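Methyltransferase FkbM (PDB 2PY6) is probably a methyltransferase of the FkbM family, with a Rossmann-like domain, whose substrate is not established. Local coordinates at residues W256-D261 and D329-D334; D333-F338 and S359-K364; G345-A350 and L377-Y382. All coordinates share one frame; numbering follows the deposited sequence.

Contact 1 of 3, residues W256-D261 and D329-D334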
loop_
_atom_site.group_PDB
_atom_site.type_symbol
_atom_site.label_atom_id
_atom_site.label_comp_id
_atom_site.label_asym_id
_atom_site.label_seq_id
_atom_site.Cartn_x
_atom_site.Cartn_y
_atom_site.Cartn_z
ATOM N N TRP A 256 -9.255 -31.377 -16.924
ATOM C CA TRP A 256 -9.786 -32.016 -15.722
ATOM C C TRP A 256 -8.991 -31.499 -14.541
ATOM O O TRP A 256 -7.818 -31.819 -14.384
ATOM C CB TRP A 256 -9.601 -33.508 -15.757
ATOM C CG TRP A 256 -10.237 -34.220 -16.878
ATOM C CD1 TRP A 256 -11.519 -34.707 -16.922
ATOM C CD2 TRP A 256 -9.609 -34.609 -18.102
ATOM N NE1 TRP A 256 -11.722 -35.358 -18.099
ATOM C CE2 TRP A 256 -10.565 -35.335 -18.840
ATOM C CE3 TRP A 256 -8.316 -34.439 -18.632
ATOM C CZ2 TRP A 256 -10.288 -35.878 -20.101
ATOM C CZ3 TRP A 256 -8.042 -34.976 -19.865
ATOM C CH2 TRP A 256 -9.031 -35.664 -20.608
HETATM N N MSE A 257 -9.623 -30.668 -13.725
HETATM C CA MSE A 257 -8.996 -30.114 -12.547
HETATM C C MSE A 257 -9.330 -30.960 -11.303
HETATM O O MSE A 257 -10.508 -31.119 -10.969
HETATM C CB MSE A 257 -9.460 -28.666 -12.338
HETATM C CG MSE A 257 -9.144 -27.721 -13.475
HETATM SE SE MSE A 257 -9.564 -25.876 -13.075
HETATM C CE MSE A 257 -8.364 -25.364 -12.334
ATOM N N ILE A 258 -8.289 -31.448 -10.617
ATOM C CA ILE A 258 -8.415 -32.325 -9.432
ATOM C C ILE A 258 -7.858 -31.626 -8.209
ATOM O O ILE A 258 -6.672 -31.303 -8.169
ATOM C CB ILE A 258 -7.655 -33.670 -9.638
ATOM C CG1 ILE A 258 -8.055 -34.310 -10.992
ATOM C CG2 ILE A 258 -7.906 -34.642 -8.471
ATOM C CD1 ILE A 258 -7.234 -35.517 -11.319
ATOM N N GLU A 259 -8.715 -31.379 -7.210
ATOM C CA GLU A 259 -8.289 -30.706 -6.008
ATOM C C GLU A 259 -9.150 -31.138 -4.805
ATOM O O GLU A 259 -10.358 -30.966 -4.866
ATOM C CB GLU A 259 -8.439 -29.192 -6.250
ATOM C CG GLU A 259 -8.261 -28.338 -5.000
ATOM C CD GLU A 259 -6.888 -28.475 -4.400
ATOM O OE1 GLU A 259 -5.863 -28.467 -5.161
ATOM O OE2 GLU A 259 -6.816 -28.540 -3.155
ATOM N N PRO A 260 -8.542 -31.676 -3.710
ATOM C CA PRO A 260 -9.375 -32.113 -2.572
ATOM C C PRO A 260 -9.735 -31.079 -1.495
ATOM O O PRO A 260 -10.716 -31.289 -0.793
ATOM C CB PRO A 260 -8.510 -33.208 -1.928
ATOM C CG PRO A 260 -7.130 -32.755 -2.139
ATOM C CD PRO A 260 -7.118 -31.999 -3.461
ATOM N N ASP A 261 -8.968 -29.995 -1.354
ATOM C CA ASP A 261 -9.189 -29.026 -0.271
ATOM C C ASP A 261 -10.443 -28.194 -0.526
ATOM O O ASP A 261 -10.581 -27.605 -1.594
ATOM C CB ASP A 261 -7.971 -28.137 -0.131
ATOM C CG ASP A 261 -8.049 -27.206 1.073
ATOM O OD1 ASP A 261 -8.804 -26.218 1.041
ATOM O OD2 ASP A 261 -7.282 -27.434 2.028
ATOM N N ASP A 329 -6.930 -42.321 -13.774
ATOM C CA ASP A 329 -7.483 -43.150 -14.829
ATOM C C ASP A 329 -9.005 -43.306 -14.687
ATOM O O ASP A 329 -9.695 -43.473 -15.665
ATOM C CB ASP A 329 -6.862 -44.562 -14.820
ATOM C CG ASP A 329 -5.421 -44.601 -15.300
ATOM O OD1 ASP A 329 -5.010 -43.723 -16.069
ATOM O OD2 ASP A 329 -4.706 -45.559 -14.936
ATOM N N ASP A 330 -9.524 -43.287 -13.473
ATOM C CA ASP A 330 -11.014 -43.366 -13.258
ATOM C C ASP A 330 -11.687 -41.987 -13.289
ATOM O O ASP A 330 -12.827 -41.866 -13.692
ATOM C CB ASP A 330 -11.375 -44.118 -11.971
ATOM C CG ASP A 330 -12.856 -44.503 -11.914
ATOM O OD1 ASP A 330 -13.368 -45.105 -12.884
ATOM O OD2 ASP A 330 -13.507 -44.227 -10.888
ATOM N N ILE A 331 -10.978 -40.951 -12.874
ATOM C CA ILE A 331 -11.533 -39.573 -12.834
ATOM C C ILE A 331 -11.789 -39.014 -14.230
ATOM O O ILE A 331 -12.836 -38.399 -14.486
ATOM C CB ILE A 331 -10.564 -38.605 -12.056
ATOM C CG1 ILE A 331 -10.459 -39.002 -10.581
ATOM C CG2 ILE A 331 -11.017 -37.133 -12.178
ATOM C CD1 ILE A 331 -9.279 -38.349 -9.801
ATOM N N ILE A 332 -10.811 -39.195 -15.115
ATOM C CA ILE A 332 -10.879 -38.691 -16.490
ATOM C C ILE A 332 -11.643 -39.637 -17.398
ATOM O O ILE A 332 -11.861 -40.804 -17.036
ATOM C CB ILE A 332 -9.456 -38.375 -17.073
ATOM C CG1 ILE A 332 -8.611 -39.622 -17.341
ATOM C CG2 ILE A 332 -8.714 -37.391 -16.164
ATOM C CD1 ILE A 332 -7.179 -39.296 -17.757
ATOM N N ASP A 333 -12.064 -39.123 -18.562
ATOM C CA ASP A 333 -12.865 -39.890 -19.506
ATOM C C ASP A 333 -12.314 -39.832 -20.924
ATOM O O ASP A 333 -13.043 -40.054 -21.869
ATOM C CB ASP A 333 -14.322 -39.398 -19.492
ATOM C CG ASP A 333 -14.437 -37.899 -19.786
ATOM O OD1 ASP A 333 -13.407 -37.205 -19.991
ATOM O OD2 ASP A 333 -15.578 -37.418 -19.826
ATOM N N ASP A 334 -11.023 -39.553 -21.052
ATOM C CA ASP A 334 -10.389 -39.456 -22.339
ATOM C C ASP A 334 -8.889 -39.545 -22.101
ATOM O O ASP A 334 -8.402 -39.418 -20.966
ATOM C CB ASP A 334 -10.765 -38.138 -23.024
ATOM C CG ASP A 334 -10.530 -38.157 -24.543
ATOM O OD1 ASP A 334 -10.068 -39.182 -25.090
ATOM O OD2 ASP A 334 -10.808 -37.137 -25.202
#
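I331, the last residue of helix 328-331, meets I258 of strand 254-258 tip to tip, their CD1 atoms 3.8 Å apart. The two branched aliphatic chains suit this buried seam between a helix and the parallel core of the Rossmann-like sheet, where V231 of the adjacent strand also touches I258. I332 leaves the helical path and lays its CG2 over one face of the W256 indole, 3.6 Å from the centroid of the five-membered ring and 17° off its normal. Its chi1 (70°) puts CG1 between the backbone N and the carbonyl carbon and leaves CG2 for this CH-pi contact. Tryptophan suits the place because it joins a flat face to an edge N-H: D333 OD1 lies in the ring plane and accepts a hydrogen bond from W256 NE1 at 3.1 Å, bent to 140° at the hydrogen; NE1 stands above the carboxylate plane. An alanine in place of W256 would probably open a gap under I332 and leave D333 OD1 without its indole donor. D334 sends its OD2 to a salt bridge with K229, while its CB rests against the rim of the six-membered ring, 3.7 Å from W256 CZ2.

Contact 2 of 3, residues D333-F338 and S359-K364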
loop_
_atom_site.group_PDB
_atom_site.type_symbol
_atom_site.label_atom_id
_atom_site.label_comp_id
_atom_site.label_asym_id
_atom_site.label_seq_id
_atom_site.Cartn_x
_atom_site.Cartn_y
_atom_site.Cartn_z
ATOM N N ASP A 333 -12.064 -39.123 -18.562
ATOM C CA ASP A 333 -12.865 -39.890 -19.506
ATOM C C ASP A 333 -12.314 -39.832 -20.924
ATOM O O ASP A 333 -13.043 -40.054 -21.869
ATOM C CB ASP A 333 -14.322 -39.398 -19.492
ATOM C CG ASP A 333 -14.437 -37.899 -19.786
ATOM O OD1 ASP A 333 -13.407 -37.205 -19.991
ATOM O OD2 ASP A 333 -15.578 -37.418 -19.826
ATOM N N ASP A 334 -11.023 -39.553 -21.052
ATOM C CA ASP A 334 -10.389 -39.456 -22.339
ATOM C C ASP A 334 -8.889 -39.545 -22.101
ATOM O O ASP A 334 -8.402 -39.418 -20.966
ATOM C CB ASP A 334 -10.765 -38.138 -23.024
ATOM C CG ASP A 334 -10.530 -38.157 -24.543
ATOM O OD1 ASP A 334 -10.068 -39.182 -25.090
ATOM O OD2 ASP A 334 -10.808 -37.137 -25.202
ATOM N N ALA A 335 -8.171 -39.790 -23.185
ATOM C CA ALA A 335 -6.749 -39.861 -23.197
ATOM C C ALA A 335 -6.170 -38.438 -23.074
ATOM O O ALA A 335 -6.499 -37.539 -23.894
ATOM C CB ALA A 335 -6.298 -40.532 -24.486
ATOM N N PRO A 336 -5.350 -38.205 -22.016
ATOM C CA PRO A 336 -4.751 -36.888 -21.872
ATOM C C PRO A 336 -3.497 -36.728 -22.726
ATOM O O PRO A 336 -2.887 -37.708 -23.166
ATOM C CB PRO A 336 -4.406 -36.807 -20.375
ATOM C CG PRO A 336 -4.132 -38.190 -19.971
ATOM C CD PRO A 336 -4.953 -39.103 -20.910
ATOM N N THR A 337 -3.171 -35.477 -22.983
ATOM C CA THR A 337 -1.976 -35.079 -23.699
ATOM C C THR A 337 -0.950 -34.467 -22.732
ATOM O O THR A 337 0.208 -34.346 -23.089
ATOM C CB THR A 337 -2.330 -34.019 -24.788
ATOM O OG1 THR A 337 -2.872 -32.839 -24.175
ATOM C CG2 THR A 337 -3.356 -34.576 -25.803
ATOM N N PHE A 338 -1.380 -34.115 -21.513
ATOM C CA PHE A 338 -0.531 -33.468 -20.528
ATOM C C PHE A 338 -1.031 -33.725 -19.119
ATOM O O PHE A 338 -2.230 -33.590 -18.844
ATOM C CB PHE A 338 -0.518 -31.951 -20.815
ATOM C CG PHE A 338 0.337 -31.139 -19.885
ATOM C CD1 PHE A 338 1.668 -31.494 -19.635
ATOM C CD2 PHE A 338 -0.138 -29.960 -19.349
ATOM C CE1 PHE A 338 2.462 -30.754 -18.812
ATOM C CE2 PHE A 338 0.660 -29.196 -18.507
ATOM C CZ PHE A 338 1.966 -29.588 -18.238
ATOM N N SER A 359 1.141 -45.043 -19.515
ATOM C CA SER A 359 1.670 -46.155 -20.320
ATOM C C SER A 359 1.060 -46.257 -21.705
ATOM O O SER A 359 1.754 -46.506 -22.659
ATOM C CB SER A 359 1.473 -47.510 -19.611
ATOM O OG SER A 359 0.107 -47.834 -19.507
ATOM N N GLU A 360 -0.247 -46.055 -21.816
ATOM C CA GLU A 360 -0.912 -46.190 -23.103
ATOM C C GLU A 360 -0.780 -45.005 -24.047
ATOM O O GLU A 360 -0.665 -45.211 -25.244
ATOM C CB GLU A 360 -2.386 -46.505 -22.897
ATOM C CG GLU A 360 -2.619 -47.836 -22.213
ATOM C CD GLU A 360 -4.105 -48.100 -21.918
ATOM O OE1 GLU A 360 -4.985 -47.374 -22.449
ATOM O OE2 GLU A 360 -4.381 -49.030 -21.135
ATOM N N HIS A 361 -0.763 -43.783 -23.513
ATOM C CA HIS A 361 -0.750 -42.565 -24.343
ATOM C C HIS A 361 0.450 -41.614 -24.302
ATOM O O HIS A 361 0.494 -40.654 -25.082
ATOM C CB HIS A 361 -2.008 -41.786 -24.031
ATOM C CG HIS A 361 -3.243 -42.583 -24.266
ATOM N ND1 HIS A 361 -3.641 -42.952 -25.529
ATOM C CD2 HIS A 361 -4.145 -43.122 -23.406
ATOM C CE1 HIS A 361 -4.742 -43.681 -25.438
ATOM N NE2 HIS A 361 -5.061 -43.806 -24.162
ATOM N N LYS A 362 1.385 -41.860 -23.390
ATOM C CA LYS A 362 2.579 -41.073 -23.263
ATOM C C LYS A 362 2.288 -39.584 -23.295
ATOM O O LYS A 362 2.801 -38.855 -24.147
ATOM C CB LYS A 362 3.574 -41.423 -24.360
ATOM C CG LYS A 362 4.997 -40.938 -24.087
ATOM C CD LYS A 362 5.865 -41.037 -25.319
ATOM C CE LYS A 362 7.165 -40.328 -25.149
ATOM N NZ LYS A 362 7.815 -40.230 -26.457
ATOM N N PRO A 363 1.490 -39.115 -22.350
ATOM C CA PRO A 363 1.286 -37.688 -22.346
ATOM C C PRO A 363 2.551 -36.981 -21.826
ATOM O O PRO A 363 3.397 -37.607 -21.152
ATOM C CB PRO A 363 0.147 -37.513 -21.370
ATOM C CG PRO A 363 0.212 -38.659 -20.484
ATOM C CD PRO A 363 0.828 -39.781 -21.230
ATOM N N LYS A 364 2.682 -35.703 -22.152
ATOM C CA LYS A 364 3.716 -34.888 -21.562
ATOM C C LYS A 364 3.409 -34.849 -20.075
ATOM O O LYS A 364 2.236 -34.930 -19.668
ATOM C CB LYS A 364 3.688 -33.461 -22.117
ATOM C CG LYS A 364 3.982 -33.298 -23.573
ATOM C CD LYS A 364 3.898 -31.824 -24.030
ATOM C CE LYS A 364 2.506 -31.224 -23.991
ATOM N NZ LYS A 364 1.658 -31.847 -24.992
HETATM O O HOH W 1 -1.082 -38.168 -25.132
HETATM O O HOH W 2 1.445 -34.523 -25.646
#
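P363 CB presses against the backbone of the facing segment 333-338, 3.5 Å from P336 O and the same from T337 C; the proline ring thus gives this backbone an apolar surface. Beside it F338 and K364 begin a parallel pair of strands. This is the tight half. K364 N donates to T337 O at 3.0 Å, and F338 CA lies 3.2 Å from K364 O in a CA-H...O contact. The pairing closes a beta-alpha-beta crossover: strand 338-341 runs through helices 347-352 and 355-361 back to strand 364-368 at its side. The other half is more open to solvent. There the exposed H361 ring carries A335 CB over the centre of one face, 3.4 Å from the centroid, in a CH-pi contact that a small methyl suits, while E360 CB lies over the opposite face. Between the halves a water donates to both P336 O and H361 O. The K364 chain bends at chi3 and chi4, and its NZ, salt-bridged to E228, reaches T337 O through a second water and by a weak direct bond of 3.5 Å. T337 O thus draws donors from the backbone, from solvent and, weakly, from a lysine whose positive charge would probably polarise this carbonyl.

Contact 3 of 3, residues G345-A350 and L377-Y382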
loop_
_atom_site.group_PDB
_atom_site.type_symbol
_atom_site.label_atom_id
_atom_site.label_comp_id
_atom_site.label_asym_id
_atom_site.label_seq_id
_atom_site.Cartn_x
_atom_site.Cartn_y
_atom_site.Cartn_z
ATOM N N GLY A 345 -0.250 -35.062 -1.062
ATOM C CA GLY A 345 -0.154 -36.497 -0.842
ATOM C C GLY A 345 0.941 -37.140 -1.669
ATOM O O GLY A 345 1.736 -36.453 -2.275
ATOM N N SER A 346 0.983 -38.465 -1.665
ATOM C CA SER A 346 2.009 -39.211 -2.352
ATOM C C SER A 346 1.884 -39.056 -3.853
ATOM O O SER A 346 0.854 -39.408 -4.429
ATOM C CB SER A 346 1.896 -40.695 -1.991
ATOM O OG SER A 346 2.758 -41.469 -2.807
ATOM N N GLU A 347 2.906 -38.486 -4.478
ATOM C CA GLU A 347 2.920 -38.354 -5.955
ATOM C C GLU A 347 3.198 -39.677 -6.617
ATOM O O GLU A 347 2.836 -39.867 -7.764
ATOM C CB GLU A 347 3.850 -37.227 -6.425
ATOM C CG GLU A 347 3.205 -35.841 -6.155
ATOM C CD GLU A 347 3.941 -34.698 -6.714
ATOM O OE1 GLU A 347 5.051 -34.923 -7.202
ATOM O OE2 GLU A 347 3.413 -33.565 -6.654
ATOM N N LEU A 348 3.814 -40.602 -5.898
ATOM C CA LEU A 348 4.038 -41.939 -6.427
ATOM C C LEU A 348 2.693 -42.663 -6.504
ATOM O O LEU A 348 2.417 -43.258 -7.525
ATOM C CB LEU A 348 5.022 -42.727 -5.566
ATOM C CG LEU A 348 5.409 -44.118 -6.103
ATOM C CD1 LEU A 348 6.068 -44.031 -7.458
ATOM C CD2 LEU A 348 6.328 -44.887 -5.106
ATOM N N SER A 349 1.854 -42.597 -5.455
ATOM C CA SER A 349 0.522 -43.216 -5.514
ATOM C C SER A 349 -0.363 -42.596 -6.605
ATOM O O SER A 349 -1.142 -43.289 -7.290
ATOM C CB SER A 349 -0.207 -43.137 -4.173
ATOM O OG SER A 349 0.336 -44.054 -3.237
ATOM N N ALA A 350 -0.247 -41.292 -6.760
ATOM C CA ALA A 350 -1.006 -40.593 -7.758
ATOM C C ALA A 350 -0.645 -40.992 -9.164
ATOM O O ALA A 350 -1.517 -41.108 -9.987
ATOM C CB ALA A 350 -0.871 -39.125 -7.548
ATOM N N LEU A 377 14.334 -39.493 -7.572
ATOM C CA LEU A 377 14.644 -40.856 -7.972
ATOM C C LEU A 377 13.391 -41.703 -8.058
ATOM O O LEU A 377 13.152 -42.351 -9.050
ATOM C CB LEU A 377 15.622 -41.484 -6.970
ATOM C CG LEU A 377 16.981 -40.805 -6.913
ATOM C CD1 LEU A 377 17.737 -41.278 -5.704
ATOM C CD2 LEU A 377 17.758 -41.050 -8.188
ATOM N N ASP A 378 12.567 -41.672 -7.028
ATOM C CA ASP A 378 11.376 -42.534 -6.966
ATOM C C ASP A 378 10.323 -42.322 -8.043
ATOM O O ASP A 378 9.817 -43.267 -8.595
ATOM C CB ASP A 378 10.730 -42.398 -5.599
ATOM C CG ASP A 378 11.595 -43.007 -4.480
ATOM O OD1 ASP A 378 12.661 -43.605 -4.762
ATOM O OD2 ASP A 378 11.198 -42.888 -3.304
ATOM N N LEU A 379 9.994 -41.072 -8.313
ATOM C CA LEU A 379 9.011 -40.746 -9.314
ATOM C C LEU A 379 9.530 -41.073 -10.709
ATOM O O LEU A 379 8.811 -41.649 -11.496
ATOM C CB LEU A 379 8.611 -39.268 -9.212
ATOM C CG LEU A 379 8.065 -38.783 -7.857
ATOM C CD1 LEU A 379 7.823 -37.309 -7.895
ATOM C CD2 LEU A 379 6.773 -39.472 -7.465
ATOM N N THR A 380 10.779 -40.717 -11.003
ATOM C CA THR A 380 11.392 -40.996 -12.305
ATOM C C THR A 380 11.454 -42.507 -12.552
ATOM O O THR A 380 11.062 -42.991 -13.636
ATOM C CB THR A 380 12.821 -40.397 -12.397
ATOM O OG1 THR A 380 12.774 -38.977 -12.241
ATOM C CG2 THR A 380 13.428 -40.667 -13.728
ATOM N N ASN A 381 11.911 -43.246 -11.545
ATOM C CA ASN A 381 12.029 -44.687 -11.661
ATOM C C ASN A 381 10.676 -45.320 -11.935
ATOM O O ASN A 381 10.578 -46.255 -12.718
ATOM C CB ASN A 381 12.636 -45.299 -10.386
ATOM C CG ASN A 381 14.152 -45.057 -10.259
ATOM O OD1 ASN A 381 14.825 -44.723 -11.231
ATOM N ND2 ASN A 381 14.687 -45.261 -9.045
ATOM N N TYR A 382 9.630 -44.811 -11.273
ATOM C CA TYR A 382 8.296 -45.353 -11.479
ATOM C C TYR A 382 7.804 -45.097 -12.909
ATOM O O TYR A 382 7.318 -46.013 -13.577
ATOM C CB TYR A 382 7.257 -44.866 -10.442
ATOM C CG TYR A 382 5.924 -45.473 -10.812
ATOM C CD1 TYR A 382 5.693 -46.842 -10.625
ATOM C CD2 TYR A 382 4.953 -44.729 -11.473
ATOM C CE1 TYR A 382 4.511 -47.459 -11.054
ATOM C CE2 TYR A 382 3.739 -45.316 -11.877
ATOM C CZ TYR A 382 3.536 -46.684 -11.692
ATOM O OH TYR A 382 2.343 -47.259 -12.106
#
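Apolar contact carries the meeting of L348 with Y382 and L379. L348 CG stands anti to the backbone N (chi1 -175°), and from there CD1 reaches Y382 CB at 3.3 Å and Y382 CG at 3.7 Å. The tyrosine is therefore met at the root of its side chain, which crosses the leucine obliquely. L379 is the second neighbour of L348: its CD2 lies 3.5 Å from L348 N and 3.7 Å from E347 C, so this methyl packs on the first helical turn's backbone as much as on side chains. The forked end of leucine suits L379, since CD2 can lie on that backbone while CD1 turns to E347. Helices 347-352 and 375-386 follow adjacent parallel strands of the Rossmann-like sheet, and both L379 and E347 rest on I367 of strand 364-368. Mixed contact comes from E347, whose OE1 touches L379 CD1 at 3.7 Å while OE2 accepts from I343 N. No hydrogen bond crosses between the two segments; a capping bond within segment 345-350 closes the start of helix 347-352. S346 is the N-cap, a place where a short hydroxyl side chain can curl back, and its OG accepts from S349 N at 3.0 Å, nearly straight at 170°.

In the fold
Contacts 1 and 2 adjoin: they share D333 and D334, their centres are about 13 Å apart, and W256 CZ3 lies 4.1 Å from P336 CB. The loop after helix 328-331 passes W256 and leads into strand 338-341. Contact 3 stands apart, its centre about 18 Å from that of contact 1 and about 17 Å from that of contact 2, with nearest atoms about 7 and 8 Å away. Contact 2 sits at the amino-terminal ends of its strands. In contrast, G345 of contact 3 makes a weak hydrogen bond to an unidentified ligand, probably from the crystallisation liquor, and the I258 side chain is about 4 Å from one; such molecules may mark a pocket at the strands' carboxyl ends, where Rossmann-like methyltransferases bind their cofactor.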